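Local structure of spindle assembly checkpoint serine/threonine-protein kinase BUB1 (Saccharomyces cerevisiae, 3ESL) at residues L56-I67 with F79-F90. The protein is a serine/threonine kinase of the mitotic spindle assembly checkpoint, which delays anaphase until chromosomes are bioriented, here represented by its conserved N-terminal domain. Residues are numbered along the deposited sequence; the frame is centred on the assembly and turned at random. Where two conformers were deposited one is given.
Sequences LRSTMERCLIYI and FLKIWIWYINLF
Leu64, the residue most covered by the other helix, packs on Trp83 in the tight part of this pair, a worked example of knobs-into-holes packing with one polar end. Leu64 CD2 hangs over the indole's five-membered ring, 3.5 Å from its centroid and only 7° off the normal, while CD1 reaches the six-membered ring; Phe79, Ile82 and Tyr86 complete the hole. Farther along, Ile67 CG2 lies over the middle of the Phe79 ring, whose opposite face takes Trp83 NE1. Met60, another knob, bends at chi3 (73°) and tucks its CE against the backbone between Ile82 and Tyr86, leaving SD at the edge of the Phe90 ring, 3.8 Å from CE2, a Met-aromatic contact. Toward the partly exposed end polar bonds take over. Arg57 grips Tyr86 OH side-on with NE and NH2, each 2.9 Å away, and the hydroxyl donates to Glu61 OE2 at 2.6 Å. Arg57 NE also makes a long, weak salt bridge to Glu61 OE2 (3.3 Å), and CB covers a face of Phe90. With an alanine here both donors are gone, and the Tyr86 hydroxyl, left with Glu61, would probably be freer to shift. At the solvent side, exposed Leu89 meets buried Leu56 loosely, CD1 to CD2 4.1 Å. The segment axes approach to 10.3 Å, their directions 139° apart, an oblique antiparallel crossing that suits neighbouring helices of a TPR-like, all-alpha array, here in the Mad3/BUB1 homology region.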
loop_
_atom_site.group_PDB
_atom_site.type_symbol
_atom_site.label_atom_id
_atom_site.label_comp_id
_atom_site.label_asym_id
_atom_site.label_seq_id
_atom_site.Cartn_x
_atom_site.Cartn_y
_atom_site.Cartn_z
ATOM N N LEU A 56 15.512 3.129 1.966
ATOM C CA LEU A 56 14.222 3.076 1.268
ATOM C C LEU A 56 13.113 2.726 2.265
ATOM O O LEU A 56 12.066 3.391 2.295
ATOM C CB LEU A 56 14.243 2.092 0.093
ATOM C CG LEU A 56 12.931 1.986 -0.696
ATOM C CD1 LEU A 56 12.504 3.338 -1.285
ATOM C CD2 LEU A 56 13.010 0.913 -1.786
ATOM N N ARG A 57 13.336 1.694 3.079
ATOM C CA ARG A 57 12.299 1.239 4.012
ATOM C C ARG A 57 11.929 2.354 4.980
ATOM O O ARG A 57 10.746 2.644 5.163
ATOM C CB ARG A 57 12.721 -0.040 4.766
ATOM C CG ARG A 57 11.623 -0.548 5.718
ATOM C CD ARG A 57 11.782 -2.000 6.176
ATOM N NE ARG A 57 10.532 -2.440 6.815
ATOM C CZ ARG A 57 10.190 -3.700 7.096
ATOM N NH1 ARG A 57 11.005 -4.712 6.798
ATOM N NH2 ARG A 57 9.015 -3.949 7.681
ATOM N N SER A 58 12.941 2.982 5.581
ATOM C CA SER A 58 12.736 4.085 6.534
ATOM C C SER A 58 12.026 5.295 5.932
ATOM O O SER A 58 11.168 5.907 6.575
ATOM C CB SER A 58 14.077 4.512 7.146
ATOM O OG SER A 58 13.979 5.794 7.745
ATOM N N THR A 59 12.387 5.640 4.701
ATOM C CA THR A 59 11.804 6.783 4.019
ATOM C C THR A 59 10.337 6.499 3.702
ATOM O O THR A 59 9.492 7.387 3.856
ATOM C CB THR A 59 12.602 7.150 2.758
ATOM O OG1 THR A 59 13.952 7.441 3.154
ATOM C CG2 THR A 59 12.027 8.396 2.107
ATOM N N MET A 60 10.049 5.276 3.277
ATOM C CA MET A 60 8.674 4.922 2.910
ATOM C C MET A 60 7.809 4.963 4.176
ATOM O O MET A 60 6.684 5.459 4.156
ATOM C CB MET A 60 8.619 3.551 2.244
ATOM C CG MET A 60 9.223 3.550 0.852
ATOM S SD MET A 60 9.102 1.933 0.081
ATOM C CE MET A 60 7.364 1.899 -0.279
ATOM N N GLU A 61 8.357 4.464 5.284
ATOM C CA GLU A 61 7.631 4.483 6.555
ATOM C C GLU A 61 7.372 5.922 7.006
ATOM O O GLU A 61 6.254 6.250 7.438
ATOM C CB GLU A 61 8.392 3.694 7.624
ATOM C CG GLU A 61 8.421 2.221 7.339
ATOM C CD GLU A 61 9.098 1.425 8.437
ATOM O OE1 GLU A 61 9.545 2.043 9.429
ATOM O OE2 GLU A 61 9.164 0.188 8.289
ATOM N N ARG A 62 8.392 6.772 6.908
ATOM C CA ARG A 62 8.240 8.198 7.225
ATOM C C ARG A 62 7.136 8.833 6.385
ATOM O O ARG A 62 6.291 9.572 6.906
ATOM C CB ARG A 62 9.557 8.951 7.015
ATOM C CG ARG A 62 10.550 8.778 8.147
ATOM C CD ARG A 62 11.892 9.405 7.778
ATOM N NE ARG A 62 11.917 10.847 8.014
ATOM C CZ ARG A 62 12.987 11.613 7.805
ATOM N NH1 ARG A 62 14.099 11.072 7.348
ATOM N NH2 ARG A 62 12.943 12.916 8.052
ATOM N N CYS A 63 7.145 8.530 5.087
ATOM C CA CYS A 63 6.132 9.058 4.167
ATOM C C CYS A 63 4.726 8.648 4.619
ATOM O O CYS A 63 3.829 9.488 4.766
ATOM C CB CYS A 63 6.399 8.531 2.761
ATOM S SG CYS A 63 5.110 9.004 1.594
ATOM N N LEU A 64 4.540 7.349 4.844
ATOM C CA LEU A 64 3.208 6.838 5.207
ATOM C C LEU A 64 2.703 7.489 6.496
ATOM O O LEU A 64 1.550 7.936 6.578
ATOM C CB LEU A 64 3.232 5.322 5.328
ATOM C CG LEU A 64 3.551 4.594 4.014
ATOM C CD1 LEU A 64 3.562 3.064 4.217
ATOM C CD2 LEU A 64 2.572 5.002 2.894
ATOM N N ILE A 65 3.598 7.590 7.472
ATOM C CA ILE A 65 3.268 8.167 8.786
ATOM C C ILE A 65 2.965 9.658 8.687
ATOM O O ILE A 65 1.995 10.141 9.276
ATOM C CB ILE A 65 4.401 7.879 9.813
ATOM C CG1 ILE A 65 4.444 6.381 10.139
ATOM C CG2 ILE A 65 4.244 8.740 11.094
ATOM C CD1 ILE A 65 3.168 5.834 10.770
ATOM N N TYR A 66 3.771 10.385 7.917
ATOM C CA TYR A 66 3.582 11.827 7.787
ATOM C C TYR A 66 2.279 12.188 7.064
ATOM O O TYR A 66 1.561 13.107 7.470
ATOM C CB TYR A 66 4.762 12.451 7.060
ATOM C CG TYR A 66 4.791 13.960 7.123
ATOM C CD1 TYR A 66 5.393 14.611 8.201
ATOM C CD2 TYR A 66 4.232 14.732 6.111
ATOM C CE1 TYR A 66 5.431 15.994 8.260
ATOM C CE2 TYR A 66 4.258 16.116 6.166
ATOM C CZ TYR A 66 4.863 16.739 7.240
ATOM O OH TYR A 66 4.900 18.120 7.292
ATOM N N ILE A 67 1.979 11.452 6.002
ATOM C CA ILE A 67 0.877 11.801 5.121
ATOM C C ILE A 67 -0.471 11.192 5.585
ATOM O O ILE A 67 -1.538 11.734 5.264
ATOM C CB ILE A 67 1.216 11.407 3.648
ATOM C CG1 ILE A 67 2.518 12.088 3.165
ATOM C CG2 ILE A 67 0.014 11.657 2.707
ATOM C CD1 ILE A 67 2.424 13.611 2.893
ATOM N N PHE A 79 -0.331 8.232 -3.286
ATOM C CA PHE A 79 -0.209 7.784 -1.902
ATOM C C PHE A 79 -0.554 6.293 -1.784
ATOM O O PHE A 79 0.174 5.512 -1.159
ATOM C CB PHE A 79 -1.130 8.614 -1.014
ATOM C CG PHE A 79 -0.907 8.414 0.461
ATOM C CD1 PHE A 79 0.384 8.345 1.002
ATOM C CD2 PHE A 79 -2.002 8.366 1.324
ATOM C CE1 PHE A 79 0.567 8.177 2.405
ATOM C CE2 PHE A 79 -1.823 8.193 2.707
ATOM C CZ PHE A 79 -0.540 8.112 3.241
ATOM N N LEU A 80 -1.668 5.900 -2.393
ATOM C CA LEU A 80 -2.047 4.482 -2.414
ATOM C C LEU A 80 -0.897 3.608 -2.913
ATOM O O LEU A 80 -0.613 2.561 -2.338
ATOM C CB LEU A 80 -3.304 4.266 -3.258
ATOM C CG LEU A 80 -3.716 2.789 -3.355
ATOM C CD1 LEU A 80 -3.920 2.178 -1.962
ATOM C CD2 LEU A 80 -4.973 2.628 -4.230
ATOM N N LYS A 81 -0.228 4.037 -3.979
ATOM C CA LYS A 81 0.829 3.223 -4.558
ATOM C C LYS A 81 1.987 3.015 -3.588
ATOM O O LYS A 81 2.599 1.958 -3.590
ATOM C CB LYS A 81 1.293 3.788 -5.897
ATOM C CG LYS A 81 0.275 3.571 -7.023
ATOM C CD LYS A 81 0.831 4.115 -8.344
ATOM C CE LYS A 81 -0.280 4.401 -9.339
ATOM N NZ LYS A 81 -0.852 3.159 -9.940
ATOM N N ILE A 82 2.271 4.014 -2.754
ATOM C CA ILE A 82 3.332 3.875 -1.751
ATOM C C ILE A 82 2.978 2.769 -0.758
ATOM O O ILE A 82 3.827 1.933 -0.451
ATOM C CB ILE A 82 3.651 5.208 -1.035
ATOM C CG1 ILE A 82 3.995 6.279 -2.072
ATOM C CG2 ILE A 82 4.827 5.030 -0.048
ATOM C CD1 ILE A 82 3.975 7.686 -1.529
ATOM N N TRP A 83 1.722 2.742 -0.292
ATOM C CA TRP A 83 1.263 1.665 0.591
ATOM C C TRP A 83 1.460 0.308 -0.075
ATOM O O TRP A 83 2.000 -0.601 0.540
ATOM C CB TRP A 83 -0.210 1.806 0.964
ATOM C CG TRP A 83 -0.473 2.917 1.931
ATOM C CD1 TRP A 83 -0.805 4.191 1.626
ATOM C CD2 TRP A 83 -0.425 2.840 3.363
ATOM N NE1 TRP A 83 -0.973 4.931 2.773
ATOM C CE2 TRP A 83 -0.751 4.125 3.857
ATOM C CE3 TRP A 83 -0.144 1.808 4.274
ATOM C CZ2 TRP A 83 -0.795 4.417 5.224
ATOM C CZ3 TRP A 83 -0.194 2.095 5.652
ATOM C CH2 TRP A 83 -0.515 3.391 6.104
ATOM N N ILE A 84 1.034 0.179 -1.326
ATOM C CA ILE A 84 1.118 -1.119 -2.010
ATOM C C ILE A 84 2.574 -1.516 -2.314
ATOM O O ILE A 84 2.926 -2.695 -2.206
ATOM C CB ILE A 84 0.178 -1.186 -3.244
ATOM C CG1 ILE A 84 -1.268 -0.974 -2.792
ATOM C CG2 ILE A 84 0.319 -2.531 -3.984
ATOM C CD1 ILE A 84 -2.238 -0.691 -3.907
ATOM N N TRP A 85 3.421 -0.540 -2.646
ATOM C CA TRP A 85 4.854 -0.812 -2.820
ATOM C C TRP A 85 5.462 -1.285 -1.511
ATOM O O TRP A 85 6.249 -2.225 -1.490
ATOM C CB TRP A 85 5.599 0.405 -3.357
ATOM C CG TRP A 85 5.606 0.436 -4.873
ATOM C CD1 TRP A 85 4.879 1.259 -5.681
ATOM C CD2 TRP A 85 6.374 -0.411 -5.747
ATOM N NE1 TRP A 85 5.146 0.985 -7.008
ATOM C CE2 TRP A 85 6.060 -0.036 -7.075
ATOM C CE3 TRP A 85 7.300 -1.445 -5.535
ATOM C CZ2 TRP A 85 6.641 -0.661 -8.192
ATOM C CZ3 TRP A 85 7.880 -2.067 -6.649
ATOM C CH2 TRP A 85 7.548 -1.666 -7.955
ATOM N N TYR A 86 5.056 -0.649 -0.415
ATOM C CA TYR A 86 5.565 -1.044 0.896
ATOM C C TYR A 86 5.222 -2.493 1.220
ATOM O O TYR A 86 6.086 -3.275 1.617
ATOM C CB TYR A 86 5.088 -0.121 2.025
ATOM C CG TYR A 86 5.796 -0.442 3.324
ATOM C CD1 TYR A 86 7.003 0.183 3.648
ATOM C CD2 TYR A 86 5.309 -1.417 4.187
ATOM C CE1 TYR A 86 7.687 -0.135 4.808
ATOM C CE2 TYR A 86 5.995 -1.743 5.356
ATOM C CZ TYR A 86 7.159 -1.089 5.665
ATOM O OH TYR A 86 7.817 -1.415 6.813
ATOM N N ILE A 87 3.952 -2.837 1.068
ATOM C CA ILE A 87 3.490 -4.192 1.339
ATOM C C ILE A 87 4.263 -5.195 0.476
ATOM O O ILE A 87 4.746 -6.203 0.984
ATOM C CB ILE A 87 1.968 -4.301 1.110
ATOM C CG1 ILE A 87 1.203 -3.441 2.135
ATOM C CG2 ILE A 87 1.484 -5.765 1.170
ATOM C CD1 ILE A 87 -0.230 -3.112 1.690
ATOM N N ASN A 88 4.397 -4.891 -0.812
ATOM C CA ASN A 88 5.043 -5.819 -1.760
ATOM C C ASN A 88 6.546 -5.993 -1.522
ATOM O O ASN A 88 7.080 -7.099 -1.655
ATOM C CB ASN A 88 4.813 -5.361 -3.206
ATOM C CG ASN A 88 3.357 -5.465 -3.651
ATOM O OD1 ASN A 88 2.554 -6.190 -3.073
ATOM N ND2 ASN A 88 3.023 -4.733 -4.710
ATOM N N LEU A 89 7.232 -4.902 -1.194
ATOM C CA LEU A 89 8.678 -4.928 -0.989
ATOM C C LEU A 89 9.077 -5.508 0.364
ATOM O O LEU A 89 10.068 -6.243 0.463
ATOM C CB LEU A 89 9.259 -3.526 -1.115
ATOM C CG LEU A 89 9.257 -2.898 -2.507
ATOM C CD1 LEU A 89 9.707 -1.461 -2.365
ATOM C CD2 LEU A 89 10.177 -3.672 -3.463
ATOM N N PHE A 90 8.303 -5.183 1.399
ATOM C CA PHE A 90 8.748 -5.420 2.773
ATOM C C PHE A 90 7.917 -6.408 3.592
ATOM O O PHE A 90 8.415 -6.967 4.576
ATOM C CB PHE A 90 8.925 -4.088 3.509
ATOM C CG PHE A 90 9.941 -3.185 2.872
ATOM C CD1 PHE A 90 11.290 -3.541 2.845
ATOM C CD2 PHE A 90 9.556 -1.994 2.278
ATOM C CE1 PHE A 90 12.240 -2.719 2.241
ATOM C CE2 PHE A 90 10.500 -1.164 1.674
ATOM C CZ PHE A 90 11.842 -1.524 1.660
#